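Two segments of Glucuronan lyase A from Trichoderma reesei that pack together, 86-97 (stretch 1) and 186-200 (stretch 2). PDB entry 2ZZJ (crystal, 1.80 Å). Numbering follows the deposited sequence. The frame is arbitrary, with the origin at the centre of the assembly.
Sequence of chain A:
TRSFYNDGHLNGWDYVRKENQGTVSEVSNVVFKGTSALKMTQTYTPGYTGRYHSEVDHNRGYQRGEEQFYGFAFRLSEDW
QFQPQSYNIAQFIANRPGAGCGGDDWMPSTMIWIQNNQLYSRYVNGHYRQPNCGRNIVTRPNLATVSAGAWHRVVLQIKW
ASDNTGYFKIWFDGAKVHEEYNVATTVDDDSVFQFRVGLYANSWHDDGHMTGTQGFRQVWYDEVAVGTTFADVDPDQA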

# COMPACT_ATOMS: atom_id res chain seq x y z
N SER A 86 2.39 13.12 2.01
CA SER A 86 2.26 11.66 1.95
C SER A 86 3.30 11.05 1.04
O SER A 86 3.51 11.52 -0.07
CB SER A 86 0.88 11.28 1.40
OG SER A 86 0.86 9.92 0.96
N TYR A 87 3.92 9.97 1.52
CA TYR A 87 4.65 9.01 0.67
C TYR A 87 3.94 7.68 0.87
O TYR A 87 3.93 7.14 1.97
CB TYR A 87 6.15 8.93 1.02
CG TYR A 87 6.87 10.23 0.73
CD1 TYR A 87 7.39 10.47 -0.54
CD2 TYR A 87 6.96 11.24 1.71
CE1 TYR A 87 8.04 11.68 -0.82
CE2 TYR A 87 7.60 12.45 1.44
CZ TYR A 87 8.13 12.66 0.16
OH TYR A 87 8.76 13.85 -0.18
N ASN A 88 3.28 7.21 -0.18
CA ASN A 88 2.44 6.03 -0.08
C ASN A 88 3.35 4.82 -0.21
O ASN A 88 4.30 4.83 -0.99
CB ASN A 88 1.39 6.04 -1.19
CG ASN A 88 0.21 5.14 -0.86
OD1 ASN A 88 -0.70 5.51 -0.11
ND2 ASN A 88 0.22 3.94 -1.44
N ILE A 89 3.08 3.78 0.59
CA ILE A 89 3.93 2.59 0.56
C ILE A 89 3.23 1.29 0.09
O ILE A 89 3.93 0.32 -0.24
CB ILE A 89 4.69 2.34 1.89
CG1 ILE A 89 3.72 2.10 3.07
CG2 ILE A 89 5.67 3.53 2.22
CD1 ILE A 89 4.45 1.65 4.38
N ALA A 90 1.89 1.26 0.11
CA ALA A 90 1.11 0.10 -0.40
C ALA A 90 -0.30 0.55 -0.73
O ALA A 90 -0.81 1.54 -0.14
CB ALA A 90 1.05 -1.02 0.66
N GLN A 91 -0.96 -0.15 -1.65
CA GLN A 91 -2.36 0.22 -1.93
C GLN A 91 -3.09 -0.88 -2.61
O GLN A 91 -2.47 -1.68 -3.34
CB GLN A 91 -2.42 1.48 -2.80
CG GLN A 91 -1.67 1.43 -4.12
CD GLN A 91 -2.07 2.59 -5.06
OE1 GLN A 91 -3.16 3.14 -4.95
NE2 GLN A 91 -1.18 2.95 -5.97
N PHE A 92 -4.40 -0.91 -2.37
CA PHE A 92 -5.34 -1.72 -3.15
C PHE A 92 -6.01 -0.83 -4.14
O PHE A 92 -6.45 0.30 -3.79
CB PHE A 92 -6.37 -2.34 -2.24
CG PHE A 92 -5.80 -3.39 -1.31
CD1 PHE A 92 -5.72 -4.73 -1.73
CD2 PHE A 92 -5.34 -3.04 -0.04
CE1 PHE A 92 -5.22 -5.71 -0.87
CE2 PHE A 92 -4.82 -4.03 0.81
CZ PHE A 92 -4.76 -5.37 0.37
N ILE A 93 -6.11 -1.31 -5.38
CA ILE A 93 -6.63 -0.48 -6.46
C ILE A 93 -7.24 -1.33 -7.58
O ILE A 93 -6.64 -2.34 -8.03
CB ILE A 93 -5.53 0.50 -6.97
CG1 ILE A 93 -6.07 1.47 -8.05
CG2 ILE A 93 -4.25 -0.26 -7.44
CD1 ILE A 93 -5.03 2.47 -8.49
N ALA A 94 -8.43 -0.90 -8.03
CA ALA A 94 -9.13 -1.57 -9.13
C ALA A 94 -9.37 -0.59 -10.27
O ALA A 94 -9.63 0.59 -10.03
CB ALA A 94 -10.46 -2.07 -8.66
N ASN A 95 -9.29 -1.10 -11.49
CA ASN A 95 -9.79 -0.39 -12.64
C ASN A 95 -11.23 -0.82 -12.85
O ASN A 95 -11.54 -2.02 -12.94
CB ASN A 95 -8.95 -0.68 -13.88
CG ASN A 95 -9.36 0.16 -15.08
OD1 ASN A 95 -9.86 1.28 -14.93
ND2 ASN A 95 -9.13 -0.36 -16.27
N ARG A 96 -12.12 0.18 -12.87
CA ARG A 96 -13.54 -0.05 -12.89
C ARG A 96 -14.13 0.69 -14.11
O ARG A 96 -14.93 1.63 -13.92
CB ARG A 96 -14.14 0.50 -11.60
CG ARG A 96 -13.72 -0.26 -10.38
CD ARG A 96 -14.07 0.47 -9.13
NE ARG A 96 -15.49 0.39 -8.77
CZ ARG A 96 -16.28 1.46 -8.66
NH1 ARG A 96 -15.79 2.68 -8.89
NH2 ARG A 96 -17.56 1.31 -8.28
N PRO A 97 -13.77 0.25 -15.34
CA PRO A 97 -14.06 1.02 -16.56
C PRO A 97 -15.57 1.15 -16.78
O PRO A 97 -16.29 0.13 -16.72
CB PRO A 97 -13.40 0.21 -17.68
CG PRO A 97 -12.56 -0.85 -17.00
CD PRO A 97 -13.16 -1.06 -15.65
N THR A 186 -15.15 -1.79 1.71
CA THR A 186 -14.99 -1.62 0.26
C THR A 186 -16.30 -1.11 -0.35
O THR A 186 -17.34 -1.10 0.33
CB THR A 186 -14.47 -2.91 -0.47
OG1 THR A 186 -14.00 -2.59 -1.79
CG2 THR A 186 -15.54 -4.02 -0.55
N VAL A 187 -16.25 -0.70 -1.61
CA VAL A 187 -17.43 -0.25 -2.34
C VAL A 187 -18.35 -1.42 -2.68
O VAL A 187 -17.92 -2.58 -2.72
CB VAL A 187 -17.07 0.59 -3.63
CG1 VAL A 187 -16.41 1.92 -3.24
CG2 VAL A 187 -16.18 -0.18 -4.57
N ASP A 188 -19.63 -1.13 -2.92
CA ASP A 188 -20.62 -2.18 -3.13
C ASP A 188 -20.66 -2.76 -4.56
O ASP A 188 -21.73 -2.80 -5.18
CB ASP A 188 -22.02 -1.74 -2.64
CG ASP A 188 -22.59 -0.53 -3.41
OD1 ASP A 188 -21.84 0.10 -4.18
OD2 ASP A 188 -23.81 -0.23 -3.24
N ASP A 189 -19.52 -3.22 -5.07
CA ASP A 189 -19.45 -4.03 -6.29
C ASP A 189 -18.47 -5.23 -6.20
O ASP A 189 -17.92 -5.50 -5.12
CB ASP A 189 -19.17 -3.18 -7.54
CG ASP A 189 -17.75 -2.65 -7.59
OD1 ASP A 189 -16.83 -3.26 -6.96
OD2 ASP A 189 -17.54 -1.63 -8.30
N ASP A 190 -18.24 -5.93 -7.31
CA ASP A 190 -17.42 -7.16 -7.32
C ASP A 190 -16.14 -7.02 -8.16
O ASP A 190 -15.61 -7.99 -8.70
CB ASP A 190 -18.25 -8.36 -7.80
CG ASP A 190 -19.55 -8.54 -7.03
OD1 ASP A 190 -19.59 -8.37 -5.79
OD2 ASP A 190 -20.57 -8.87 -7.68
N SER A 191 -15.63 -5.79 -8.29
CA SER A 191 -14.35 -5.56 -8.96
C SER A 191 -13.26 -6.36 -8.21
O SER A 191 -13.38 -6.57 -7.01
CB SER A 191 -13.97 -4.06 -8.91
OG SER A 191 -15.10 -3.18 -9.03
N VAL A 192 -12.24 -6.81 -8.92
CA VAL A 192 -11.07 -7.42 -8.30
C VAL A 192 -10.01 -6.33 -8.17
O VAL A 192 -9.60 -5.74 -9.16
CB VAL A 192 -10.55 -8.63 -9.09
CG1 VAL A 192 -9.26 -9.19 -8.47
CG2 VAL A 192 -11.62 -9.73 -9.15
N PHE A 193 -9.62 -6.04 -6.93
CA PHE A 193 -8.63 -4.99 -6.63
C PHE A 193 -7.25 -5.61 -6.60
O PHE A 193 -7.06 -6.68 -5.99
CB PHE A 193 -8.91 -4.44 -5.26
CG PHE A 193 -10.04 -3.42 -5.21
CD1 PHE A 193 -9.74 -2.06 -5.18
CD2 PHE A 193 -11.39 -3.83 -5.19
CE1 PHE A 193 -10.77 -1.11 -5.12
CE2 PHE A 193 -12.44 -2.89 -5.11
CZ PHE A 193 -12.14 -1.53 -5.09
N GLN A 194 -6.28 -4.94 -7.22
CA GLN A 194 -4.88 -5.35 -7.16
C GLN A 194 -4.35 -5.01 -5.77
O GLN A 194 -4.86 -4.12 -5.11
CB GLN A 194 -4.04 -4.58 -8.17
CG GLN A 194 -4.59 -4.56 -9.59
CD GLN A 194 -3.74 -3.71 -10.46
OE1 GLN A 194 -3.04 -2.81 -9.99
NE2 GLN A 194 -3.77 -3.99 -11.77
N PHE A 195 -3.32 -5.74 -5.35
CA PHE A 195 -2.58 -5.39 -4.14
C PHE A 195 -1.21 -4.96 -4.64
O PHE A 195 -0.49 -5.76 -5.27
CB PHE A 195 -2.47 -6.60 -3.22
CG PHE A 195 -1.61 -6.37 -2.01
CD1 PHE A 195 -1.70 -5.17 -1.29
CD2 PHE A 195 -0.70 -7.36 -1.61
CE1 PHE A 195 -0.90 -4.95 -0.13
CE2 PHE A 195 0.12 -7.15 -0.44
CZ PHE A 195 0.02 -5.96 0.27
N ARG A 196 -0.87 -3.70 -4.42
CA ARG A 196 0.43 -3.19 -4.84
C ARG A 196 1.27 -2.83 -3.62
O ARG A 196 0.75 -2.27 -2.62
CB ARG A 196 0.27 -1.93 -5.67
CG ARG A 196 -0.62 -2.10 -6.90
CD ARG A 196 -0.52 -0.84 -7.68
NE ARG A 196 -1.37 -0.89 -8.87
CZ ARG A 196 -1.60 0.17 -9.64
NH1 ARG A 196 -1.04 1.35 -9.35
NH2 ARG A 196 -2.40 0.04 -10.69
N VAL A 197 2.57 -3.12 -3.72
CA VAL A 197 3.50 -2.55 -2.73
C VAL A 197 4.54 -1.70 -3.46
O VAL A 197 5.00 -2.05 -4.56
CB VAL A 197 4.14 -3.60 -1.73
CG1 VAL A 197 3.06 -4.38 -0.95
CG2 VAL A 197 5.15 -4.52 -2.44
N GLY A 198 4.92 -0.58 -2.85
CA GLY A 198 5.93 0.25 -3.46
C GLY A 198 5.80 1.72 -3.14
O GLY A 198 4.77 2.16 -2.59
N LEU A 199 6.84 2.46 -3.49
CA LEU A 199 6.91 3.89 -3.16
C LEU A 199 6.11 4.65 -4.21
O LEU A 199 6.47 4.64 -5.41
CB LEU A 199 8.37 4.35 -3.16
CG LEU A 199 8.58 5.87 -2.97
CD1 LEU A 199 7.93 6.39 -1.63
CD2 LEU A 199 10.05 6.13 -2.99
N TYR A 200 5.05 5.30 -3.75
CA TYR A 200 4.21 6.13 -4.60
C TYR A 200 4.16 7.53 -4.01
O TYR A 200 3.50 7.79 -2.99
CB TYR A 200 2.82 5.49 -4.76
CG TYR A 200 1.75 6.38 -5.37
CD1 TYR A 200 2.07 7.29 -6.38
CD2 TYR A 200 0.41 6.25 -4.99
CE1 TYR A 200 1.08 8.09 -6.97
CE2 TYR A 200 -0.59 7.07 -5.56
CZ TYR A 200 -0.24 7.96 -6.56
OH TYR A 200 -1.19 8.77 -7.14
O HOH W 1 2.07 2.47 -3.13
O HOH W 2 -8.81 -3.81 -11.58

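What holds the two backbones together? They run antiparallel as neighbouring strands and pair through narrow hydrogen-bonded rungs. At one, Gln91 N donates to Arg196 O at 2.9 Å and Arg196 N returns a bond to Gln91 O at 2.8 Å; Ile93 and Gln194 exchange a similar pair, with Gln194 N 2.7 Å from Ile93 O. Between these rungs, Phe92 CA approaches Gln194 O at 3.1 Å, a CA-H...O contact.

Why does Ile93, which has the most surface covered, sit beside charged and polar groups? Its side chain shares a face of the sheet with Gln91, Gln194 and Arg196. Ile93 CG2 lies over one face of the Arg196 guanidinium, 3.3 Å from Arg196 NE, leaving the group's edge free for hydrogen bonding. Arg196 NE uses that edge, donating to Gln194 OE1 at 2.8 Å, so two residues of one strand form a flat polar platform beneath the isoleucine.

How is Tyr200, covered almost as fully, brought into register? A beta bulge between Asn88 and Ala90 shifts the pairing by one residue, and Gly198 N bonds Ile89 O at 2.9 Å. Asn88 N then reaches Tyr200 O at 2.9 Å, while Tyr200 N donates to Asn88 O at the same distance. A water bridges the bulge, accepting from Asn88 ND2 at 2.9 Å and donating to Gly198 O at 2.8 Å.

What fills the other face and the far end? Phe92 and Phe195 form an offset stack, their planes 22° apart, with Phe92 CZ 3.5 Å from Phe195 CD1. Further along, Ala94 CB sits over the Phe193 ring in a CH-pi contact, 3.6 Å from Phe193 CD1. Beyond the strand, charge takes over: Arg96 NE makes a salt bridge to Asp189 OD2 at 2.9 Å.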